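Local coordinates for protein CHAD domain (Ricinus communis, PDB 6QV5) that probably binds inorganic polyphosphate through its all-helical CHAD fold and carries a bound zinc ion, at residues Glu55-Met60 with Ala135-Ala140; Arg43-Val48 with Pro147-Leu152; Arg99-Leu104 with Ala127-Ile132. All coordinates share one frame; numbering follows the deposited sequence.

Contact 1 (Glu55-Met60 with Ala135-Ala140). With ZN (zinc ion), chain B.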
loop_
_atom_site.group_PDB
_atom_site.type_symbol
_atom_site.label_atom_id
_atom_site.label_comp_id
_atom_site.label_asym_id
_atom_site.label_seq_id
_atom_site.Cartn_x
_atom_site.Cartn_y
_atom_site.Cartn_z
ATOM N N GLU A 55 -7.757 -7.288 -9.209
ATOM C CA GLU A 55 -6.465 -7.805 -8.746
ATOM C C GLU A 55 -5.269 -7.190 -9.487
ATOM O O GLU A 55 -4.250 -6.905 -8.853
ATOM C CB GLU A 55 -6.443 -9.347 -8.796
ATOM C CG GLU A 55 -5.234 -10.012 -8.141
ATOM C CD GLU A 55 -4.920 -9.669 -6.693
ATOM O OE1 GLU A 55 -5.865 -9.470 -5.896
ATOM O OE2 GLU A 55 -3.716 -9.614 -6.354
ATOM N N THR A 56 -5.401 -6.975 -10.814
ATOM C CA THR A 56 -4.360 -6.370 -11.660
ATOM C C THR A 56 -4.094 -4.929 -11.213
ATOM O O THR A 56 -2.937 -4.518 -11.126
ATOM C CB THR A 56 -4.736 -6.457 -13.147
ATOM O OG1 THR A 56 -5.927 -5.705 -13.379
ATOM C CG2 THR A 56 -4.921 -7.894 -13.629
ATOM N N LEU A 57 -5.177 -4.183 -10.895
ATOM C CA LEU A 57 -5.132 -2.810 -10.390
ATOM C C LEU A 57 -4.564 -2.802 -8.960
ATOM O O LEU A 57 -3.760 -1.926 -8.630
ATOM C CB LEU A 57 -6.540 -2.180 -10.445
ATOM C CG LEU A 57 -6.758 -0.810 -9.780
ATOM C CD1 LEU A 57 -6.059 0.308 -10.541
ATOM C CD2 LEU A 57 -8.235 -0.506 -9.659
ATOM N N HIS A 58 -4.975 -3.788 -8.127
ATOM C CA HIS A 58 -4.507 -3.956 -6.747
ATOM C C HIS A 58 -2.991 -4.170 -6.731
ATOM O O HIS A 58 -2.294 -3.477 -5.990
ATOM C CB HIS A 58 -5.246 -5.120 -6.052
ATOM C CG HIS A 58 -4.804 -5.405 -4.644
ATOM N ND1 HIS A 58 -4.781 -6.696 -4.149
ATOM C CD2 HIS A 58 -4.385 -4.558 -3.672
ATOM C CE1 HIS A 58 -4.354 -6.595 -2.901
ATOM N NE2 HIS A 58 -4.098 -5.328 -2.571
ATOM N N GLN A 59 -2.487 -5.084 -7.584
ATOM C CA GLN A 59 -1.060 -5.377 -7.705
ATOM C C GLN A 59 -0.243 -4.175 -8.179
ATOM O O GLN A 59 0.866 -3.973 -7.684
ATOM C CB GLN A 59 -0.809 -6.611 -8.590
ATOM C CG GLN A 59 -1.154 -7.948 -7.919
ATOM C CD GLN A 59 -0.488 -8.148 -6.574
ATOM O OE1 GLN A 59 0.731 -8.022 -6.423
ATOM N NE2 GLN A 59 -1.280 -8.463 -5.563
ATOM N N MET A 60 -0.800 -3.363 -9.103
ATOM C CA MET A 60 -0.126 -2.163 -9.608
ATOM C C MET A 60 -0.054 -1.077 -8.531
ATOM O O MET A 60 0.982 -0.422 -8.404
ATOM C CB MET A 60 -0.785 -1.632 -10.889
ATOM C CG MET A 60 0.155 -0.785 -11.718
ATOM S SD MET A 60 -0.609 -0.036 -13.171
ATOM C CE MET A 60 0.809 0.629 -13.944
ATOM N N ALA A 135 -15.540 4.012 -14.220
ATOM C CA ALA A 135 -15.125 5.327 -14.719
ATOM C C ALA A 135 -13.761 5.719 -14.145
ATOM O O ALA A 135 -12.944 6.297 -14.861
ATOM C CB ALA A 135 -16.167 6.380 -14.372
ATOM N N LYS A 136 -13.510 5.384 -12.861
ATOM C CA LYS A 136 -12.238 5.649 -12.182
ATOM C C LYS A 136 -11.129 4.769 -12.772
ATOM O O LYS A 136 -9.973 5.196 -12.823
ATOM C CB LYS A 136 -12.358 5.446 -10.661
ATOM C CG LYS A 136 -13.204 6.497 -9.941
ATOM C CD LYS A 136 -12.470 7.805 -9.660
ATOM C CE LYS A 136 -13.398 8.819 -9.039
ATOM N NZ LYS A 136 -12.719 10.120 -8.807
ATOM N N ARG A 137 -11.497 3.558 -13.250
ATOM C CA ARG A 137 -10.592 2.616 -13.911
ATOM C C ARG A 137 -10.190 3.178 -15.281
ATOM O O ARG A 137 -9.023 3.082 -15.656
ATOM C CB ARG A 137 -11.242 1.218 -14.030
ATOM C CG ARG A 137 -10.385 0.134 -14.712
ATOM C CD ARG A 137 -9.059 -0.150 -14.016
ATOM N NE ARG A 137 -8.407 -1.342 -14.560
ATOM C CZ ARG A 137 -8.440 -2.542 -13.987
ATOM N NH1 ARG A 137 -9.083 -2.720 -12.840
ATOM N NH2 ARG A 137 -7.828 -3.571 -14.556
ATOM N N HIS A 138 -11.153 3.790 -16.002
ATOM C CA HIS A 138 -10.930 4.430 -17.300
ATOM C C HIS A 138 -10.043 5.659 -17.141
ATOM O O HIS A 138 -9.173 5.893 -17.980
ATOM C CB HIS A 138 -12.264 4.793 -17.974
ATOM C CG HIS A 138 -12.969 3.627 -18.601
ATOM N ND1 HIS A 138 -14.225 3.763 -19.165
ATOM C CD2 HIS A 138 -12.567 2.341 -18.739
ATOM C CE1 HIS A 138 -14.543 2.563 -19.625
ATOM N NE2 HIS A 138 -13.575 1.677 -19.393
ATOM N N ALA A 139 -10.240 6.415 -16.041
ATOM C CA ALA A 139 -9.454 7.601 -15.699
ATOM C C ALA A 139 -8.009 7.211 -15.374
ATOM O O ALA A 139 -7.084 7.926 -15.766
ATOM C CB ALA A 139 -10.085 8.326 -14.520
ATOM N N ALA A 140 -7.820 6.065 -14.681
ATOM C CA ALA A 140 -6.510 5.520 -14.326
ATOM C C ALA A 140 -5.797 5.012 -15.582
ATOM O O ALA A 140 -4.587 5.193 -15.706
ATOM C CB ALA A 140 -6.660 4.395 -13.312
HETATM ZN ZN ZN B . -14.346 -0.068 -19.650
#

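Contact 2 (Arg43-Val48 with Pro147-Leu152)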
loop_
_atom_site.group_PDB
_atom_site.type_symbol
_atom_site.label_atom_id
_atom_site.label_comp_id
_atom_site.label_asym_id
_atom_site.label_seq_id
_atom_site.Cartn_x
_atom_site.Cartn_y
_atom_site.Cartn_z
ATOM N N ARG A 43 4.657 -4.605 -15.215
ATOM C CA ARG A 43 4.029 -5.860 -15.652
ATOM C C ARG A 43 2.498 -5.914 -15.469
ATOM O O ARG A 43 1.869 -6.873 -15.927
ATOM C CB ARG A 43 4.706 -7.079 -15.004
ATOM C CG ARG A 43 6.176 -7.286 -15.404
ATOM C CD ARG A 43 6.359 -7.884 -16.789
ATOM N NE ARG A 43 6.086 -9.321 -16.806
ATOM C CZ ARG A 43 5.332 -9.931 -17.716
ATOM N NH1 ARG A 43 4.763 -9.235 -18.693
ATOM N NH2 ARG A 43 5.139 -11.242 -17.653
ATOM N N ASN A 44 1.901 -4.874 -14.855
ATOM C CA ASN A 44 0.455 -4.772 -14.655
ATOM C C ASN A 44 -0.205 -3.699 -15.543
ATOM O O ASN A 44 -1.431 -3.655 -15.615
ATOM C CB ASN A 44 0.118 -4.571 -13.175
ATOM C CG ASN A 44 0.278 -5.825 -12.354
ATOM O OD1 ASN A 44 -0.469 -6.797 -12.504
ATOM N ND2 ASN A 44 1.254 -5.831 -11.464
ATOM N N GLU A 45 0.613 -2.875 -16.246
ATOM C CA GLU A 45 0.214 -1.780 -17.149
ATOM C C GLU A 45 -0.931 -2.097 -18.109
ATOM O O GLU A 45 -1.968 -1.434 -18.053
ATOM C CB GLU A 45 1.416 -1.304 -17.978
ATOM C CG GLU A 45 2.317 -0.303 -17.290
ATOM C CD GLU A 45 3.552 0.088 -18.082
ATOM O OE1 GLU A 45 3.505 0.054 -19.332
ATOM O OE2 GLU A 45 4.568 0.445 -17.445
ATOM N N VAL A 46 -0.714 -3.074 -19.019
ATOM C CA VAL A 46 -1.642 -3.500 -20.077
ATOM C C VAL A 46 -3.018 -3.896 -19.516
ATOM O O VAL A 46 -4.040 -3.428 -20.022
ATOM C CB VAL A 46 -1.019 -4.613 -20.975
ATOM C CG1 VAL A 46 -1.943 -4.986 -22.132
ATOM C CG2 VAL A 46 0.351 -4.194 -21.506
ATOM N N ALA A 47 -3.032 -4.723 -18.457
ATOM C CA ALA A 47 -4.248 -5.205 -17.804
ATOM C C ALA A 47 -5.053 -4.098 -17.114
ATOM O O ALA A 47 -6.280 -4.193 -17.065
ATOM C CB ALA A 47 -3.907 -6.308 -16.822
ATOM N N VAL A 48 -4.377 -3.053 -16.596
ATOM C CA VAL A 48 -5.043 -1.914 -15.947
ATOM C C VAL A 48 -5.667 -1.005 -17.023
ATOM O O VAL A 48 -6.774 -0.499 -16.828
ATOM C CB VAL A 48 -4.115 -1.153 -14.952
ATOM C CG1 VAL A 48 -4.810 0.072 -14.354
ATOM C CG2 VAL A 48 -3.642 -2.076 -13.833
ATOM N N PRO A 147 1.868 10.761 -21.657
ATOM C CA PRO A 147 3.342 10.778 -21.651
ATOM C C PRO A 147 3.971 10.996 -20.272
ATOM O O PRO A 147 5.132 10.638 -20.089
ATOM C CB PRO A 147 3.697 11.908 -22.629
ATOM C CG PRO A 147 2.457 12.135 -23.436
ATOM C CD PRO A 147 1.335 11.861 -22.487
ATOM N N ARG A 148 3.203 11.548 -19.302
ATOM C CA ARG A 148 3.651 11.805 -17.930
ATOM C C ARG A 148 4.071 10.510 -17.216
ATOM O O ARG A 148 5.065 10.517 -16.486
ATOM C CB ARG A 148 2.560 12.540 -17.126
ATOM C CG ARG A 148 3.082 13.183 -15.844
ATOM C CD ARG A 148 1.989 13.799 -14.997
ATOM N NE ARG A 148 2.525 14.269 -13.719
ATOM C CZ ARG A 148 1.825 14.930 -12.802
ATOM N NH1 ARG A 148 0.545 15.215 -13.010
ATOM N NH2 ARG A 148 2.401 15.315 -11.671
ATOM N N TYR A 149 3.328 9.406 -17.441
ATOM C CA TYR A 149 3.625 8.110 -16.834
ATOM C C TYR A 149 4.886 7.460 -17.410
ATOM O O TYR A 149 5.761 7.053 -16.640
ATOM C CB TYR A 149 2.420 7.151 -16.925
ATOM C CG TYR A 149 2.747 5.739 -16.486
ATOM C CD1 TYR A 149 2.953 5.436 -15.143
ATOM C CD2 TYR A 149 2.900 4.717 -17.418
ATOM C CE1 TYR A 149 3.281 4.145 -14.736
ATOM C CE2 TYR A 149 3.227 3.422 -17.022
ATOM C CZ TYR A 149 3.413 3.140 -15.679
ATOM O OH TYR A 149 3.743 1.870 -15.279
ATOM N N THR A 150 4.955 7.323 -18.752
ATOM C CA THR A 150 6.078 6.696 -19.458
ATOM C C THR A 150 7.393 7.439 -19.218
ATOM O O THR A 150 8.429 6.787 -19.077
ATOM C CB THR A 150 5.768 6.491 -20.941
ATOM O OG1 THR A 150 5.306 7.719 -21.500
ATOM C CG2 THR A 150 4.743 5.385 -21.174
ATOM N N ARG A 151 7.346 8.788 -19.126
ATOM C CA ARG A 151 8.525 9.607 -18.834
ATOM C C ARG A 151 9.012 9.347 -17.412
ATOM O O ARG A 151 10.214 9.215 -17.207
ATOM C CB ARG A 151 8.258 11.106 -19.054
ATOM C CG ARG A 151 8.310 11.519 -20.516
ATOM C CD ARG A 151 8.252 13.021 -20.704
ATOM N NE ARG A 151 9.570 13.640 -20.556
ATOM C CZ ARG A 151 9.840 14.912 -20.836
ATOM N NH1 ARG A 151 11.068 15.386 -20.675
ATOM N NH2 ARG A 151 8.885 15.718 -21.284
ATOM N N LEU A 152 8.076 9.219 -16.449
ATOM C CA LEU A 152 8.363 8.937 -15.039
ATOM C C LEU A 152 9.098 7.604 -14.860
ATOM O O LEU A 152 10.120 7.575 -14.176
ATOM C CB LEU A 152 7.065 8.986 -14.196
ATOM C CG LEU A 152 7.079 8.351 -12.793
ATOM C CD1 LEU A 152 7.878 9.188 -11.807
ATOM C CD2 LEU A 152 5.669 8.146 -12.278
#

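Contact 3 (Arg99-Leu104 with Ala127-Ile132)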
loop_
_atom_site.group_PDB
_atom_site.type_symbol
_atom_site.label_atom_id
_atom_site.label_comp_id
_atom_site.label_asym_id
_atom_site.label_seq_id
_atom_site.Cartn_x
_atom_site.Cartn_y
_atom_site.Cartn_z
ATOM N N ARG A 99 -8.706 2.116 -7.012
ATOM C CA ARG A 99 -8.631 1.033 -6.028
ATOM C C ARG A 99 -9.667 1.231 -4.912
ATOM O O ARG A 99 -10.376 0.281 -4.580
ATOM C CB ARG A 99 -7.195 0.896 -5.465
ATOM C CG ARG A 99 -6.999 -0.162 -4.365
ATOM C CD ARG A 99 -7.191 -1.590 -4.846
ATOM N NE ARG A 99 -7.152 -2.544 -3.736
ATOM C CZ ARG A 99 -7.709 -3.751 -3.758
ATOM N NH1 ARG A 99 -8.372 -4.165 -4.832
ATOM N NH2 ARG A 99 -7.619 -4.549 -2.704
ATOM N N ASP A 100 -9.764 2.466 -4.361
ATOM C CA ASP A 100 -10.711 2.853 -3.304
ATOM C C ASP A 100 -12.160 2.512 -3.670
ATOM O O ASP A 100 -12.882 1.963 -2.835
ATOM C CB ASP A 100 -10.592 4.358 -2.980
ATOM C CG ASP A 100 -9.381 4.773 -2.156
ATOM O OD1 ASP A 100 -8.614 3.880 -1.726
ATOM O OD2 ASP A 100 -9.202 5.991 -1.940
ATOM N N TRP A 101 -12.569 2.811 -4.919
ATOM C CA TRP A 101 -13.915 2.525 -5.416
ATOM C C TRP A 101 -14.146 1.039 -5.682
ATOM O O TRP A 101 -15.283 0.578 -5.579
ATOM C CB TRP A 101 -14.251 3.387 -6.639
ATOM C CG TRP A 101 -14.609 4.793 -6.267
ATOM C CD1 TRP A 101 -13.761 5.856 -6.168
ATOM C CD2 TRP A 101 -15.895 5.265 -5.843
ATOM N NE1 TRP A 101 -14.448 6.974 -5.757
ATOM C CE2 TRP A 101 -15.759 6.638 -5.543
ATOM C CE3 TRP A 101 -17.162 4.667 -5.720
ATOM C CZ2 TRP A 101 -16.841 7.425 -5.125
ATOM C CZ3 TRP A 101 -18.232 5.446 -5.309
ATOM C CH2 TRP A 101 -18.067 6.807 -5.014
ATOM N N ASP A 102 -13.075 0.287 -5.998
ATOM C CA ASP A 102 -13.151 -1.156 -6.234
ATOM C C ASP A 102 -13.298 -1.930 -4.917
ATOM O O ASP A 102 -13.994 -2.946 -4.891
ATOM C CB ASP A 102 -11.930 -1.653 -7.028
ATOM C CG ASP A 102 -12.245 -2.277 -8.382
ATOM O OD1 ASP A 102 -13.448 -2.415 -8.714
ATOM O OD2 ASP A 102 -11.291 -2.629 -9.107
ATOM N N VAL A 103 -12.644 -1.446 -3.833
ATOM C CA VAL A 103 -12.702 -2.032 -2.484
ATOM C C VAL A 103 -14.124 -1.847 -1.932
ATOM O O VAL A 103 -14.701 -2.798 -1.406
ATOM C CB VAL A 103 -11.606 -1.456 -1.532
ATOM C CG1 VAL A 103 -11.820 -1.893 -0.081
ATOM C CG2 VAL A 103 -10.206 -1.846 -1.997
ATOM N N LEU A 104 -14.688 -0.631 -2.094
ATOM C CA LEU A 104 -16.040 -0.264 -1.671
ATOM C C LEU A 104 -17.093 -1.174 -2.321
ATOM O O LEU A 104 -17.997 -1.637 -1.632
ATOM C CB LEU A 104 -16.310 1.230 -1.984
ATOM C CG LEU A 104 -17.749 1.773 -1.841
ATOM C CD1 LEU A 104 -18.227 1.748 -0.394
ATOM C CD2 LEU A 104 -17.852 3.181 -2.382
ATOM N N ALA A 127 -25.198 -0.388 -8.410
ATOM C CA ALA A 127 -25.087 -0.099 -9.840
ATOM C C ALA A 127 -24.393 1.250 -10.061
ATOM O O ALA A 127 -23.616 1.382 -11.010
ATOM C CB ALA A 127 -26.466 -0.091 -10.480
ATOM N N LEU A 128 -24.664 2.239 -9.178
ATOM C CA LEU A 128 -24.061 3.574 -9.228
ATOM C C LEU A 128 -22.582 3.515 -8.830
ATOM O O LEU A 128 -21.757 4.133 -9.498
ATOM C CB LEU A 128 -24.842 4.571 -8.344
ATOM C CG LEU A 128 -24.367 6.041 -8.327
ATOM C CD1 LEU A 128 -24.607 6.733 -9.667
ATOM C CD2 LEU A 128 -25.063 6.818 -7.230
ATOM N N VAL A 129 -22.251 2.759 -7.761
ATOM C CA VAL A 129 -20.878 2.575 -7.276
ATOM C C VAL A 129 -20.036 1.848 -8.345
ATOM O O VAL A 129 -18.899 2.253 -8.593
ATOM C CB VAL A 129 -20.836 1.916 -5.864
ATOM C CG1 VAL A 129 -19.426 1.466 -5.478
ATOM C CG2 VAL A 129 -21.393 2.866 -4.807
ATOM N N GLN A 130 -20.632 0.838 -9.024
ATOM C CA GLN A 130 -20.003 0.076 -10.110
ATOM C C GLN A 130 -19.704 0.990 -11.302
ATOM O O GLN A 130 -18.662 0.834 -11.936
ATOM C CB GLN A 130 -20.892 -1.102 -10.543
ATOM C CG GLN A 130 -20.143 -2.192 -11.314
ATOM C CD GLN A 130 -20.997 -3.378 -11.707
ATOM O OE1 GLN A 130 -22.115 -3.587 -11.217
ATOM N NE2 GLN A 130 -20.473 -4.200 -12.605
ATOM N N LYS A 131 -20.609 1.951 -11.583
ATOM C CA LYS A 131 -20.476 2.941 -12.655
ATOM C C LYS A 131 -19.296 3.874 -12.354
ATOM O O LYS A 131 -18.516 4.167 -13.260
ATOM C CB LYS A 131 -21.787 3.734 -12.819
ATOM C CG LYS A 131 -21.839 4.647 -14.040
ATOM C CD LYS A 131 -23.099 5.504 -14.038
ATOM C CE LYS A 131 -23.115 6.495 -15.177
ATOM N NZ LYS A 131 -24.350 7.325 -15.172
ATOM N N ILE A 132 -19.151 4.311 -11.079
ATOM C CA ILE A 132 -18.059 5.189 -10.641
ATOM C C ILE A 132 -16.722 4.439 -10.690
ATOM O O ILE A 132 -15.758 4.975 -11.233
ATOM C CB ILE A 132 -18.330 5.871 -9.258
ATOM C CG1 ILE A 132 -19.705 6.606 -9.201
ATOM C CG2 ILE A 132 -17.180 6.802 -8.834
ATOM C CD1 ILE A 132 -19.955 7.802 -10.202
#

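Contact 1 (Glu55-Met60 with Ala135-Ala140)
R137 reaches across to T56 and L57. Its CB starts alongside the helix 54-73 segment, not pointing at it. CG lies anti to the backbone N (chi1 180°), and a bend at chi2 (60°) then carries the chain across. CZ comes within 4.0 Å of L57 CB. Beyond CZ the two terminal nitrogens meet different residues. NH1 sits 3.5 Å from L57 CB, which covers one face of the group, and 4.0 Å from L57 CD2. NH2 lies 3.1 Å from T56 OG1, where the threonine crosses the arginine at about a right angle. The stronger polar partners are backbone carbonyls. NH1 donates to D53 O, NH2 to A47 O and NE to V48 O. T56 OG1 also bonds to D53 O. Three carbonyls thus grip the guanidinium and fix its rotation, and a buried charge is satisfied at the C-terminal end of helix 45-50 and the turn after it. The carbonyl oxygens probably offset the cost of burying that charge. The next residue, H138, faces another way and binds zinc through NE2 at 1.9 Å; H52 is the second protein ligand. L57 also packs on L95, A98 and D102 of helix 82-108 and on V48 of helix 45-50. L57 thus sits where helix 54-73 meets helices 45-50, 82-108 and 122-145, with R137 tying the last to the turn that precedes helix 54-73.

Contact 2 (Arg43-Val48 with Pro147-Leu152)
Y149 OH donates a hydrogen bond to E45 OE2, at 2.7 Å. The carboxylate oxygen is met from above the carboxylate plane, 36° out of it. E45 lies at the edge of the tyrosine ring, with OE2 3.3 Å from Y149 CE2 and CD 3.5 Å from the same carbon. The carboxylate stands almost upright to the ring, the two planes 84° apart. E45 CG is also close, 3.3 Å from Y149 OH, and the phenol end is thus met by both the aliphatic and the acidic part of the glutamate. Both side chains start toward each other. E45 is extended beyond CG (chi2 176°), which lets it span part of the gap between backbones whose nearest CA atoms, those of E45 and Y149, are 10.5 Å apart. Y149 covers the rest: its first torsion swings the ring away from the backbone N and out to the glutamate.

Further out, the buried ring of Y149 packs on M60 of helix 54-73, L91 of helix 82-108 and L144 of helix 122-145. These apolar neighbours hold the ring while its hydroxyl reaches the partly exposed E45. V48, one turn after E45, also touches M60 and L144. The bond lies away from the zinc site. It joins the start of helix 45-50 to the start of helix 147-163: a polar link at the border of an apolar interhelical core, within the all-helical CHAD fold.

Contact 3 (Arg99-Leu104 with Ala127-Ile132)
This is a buried, apolar contact between two antiparallel helices, 82-108 and 122-145, which lie one after the other in the chain. The axes of the two short segments approach to 9.3 Å, at 155° between their directions. W101 is the main surface. The methyl CG2 of I132 sits over one face of its indole, in a CH-pi contact 3.5 Å from the centroid of the six-membered ring and 9° off the ring normal. CG2 is close to both atoms of the ring fusion, 3.6 Å from W101 CE2 and from CD2. I132 CB follows over the same benzo half, 3.9 Å from W101 CE3. The branching of I132 explains this. CG2 points back from the backbone N and meets the indole, while CG1 takes the position beside that nitrogen (chi1 -52°) and leads CD1 away from helix 82-108.

The pair forms a helical hairpin within the all-helical CHAD domain, a fold built on the four-helix bundle. V129, three residues before I132, fills the next position along the same side of helix 122-145. Its CG1 comes to the edge of the indole, near the ring plane, 3.9 Å from W101 CE3. The same methyl is 3.9 Å from L104 CD2, and the two side chains cross at about a right angle. V129 CG1 is thus wedged between W101 and L104, one helical turn apart. Helix 224-260 backs the contact, with L253 on W101 and A250 on L104. V129 also touches L105 of helix 82-108 and L109 just after it.

How the contacts relate
Contacts 1 and 3 both use helix 122-145, and contact 2 uses the helix that follows it. The centre of contact 1 lies about 11 Å from the centres of each of the other two. Contacts 2 and 3 are about 22 Å apart between centres and about 9 Å between nearest atoms, and do not touch. Two of the carbonyls that R137 uses belong to the 43-48 segment of contact 2. M60 CE adds packing 3.5 Å from Y149 OH. Toward contact 3, K136 CG lies 3.9 Å from W101 CD1. The zinc lies beside contact 1: the R137 side chain is about 4 Å from that of its ligand H52. The I132 side chain of contact 3 is about 13 Å from the metal.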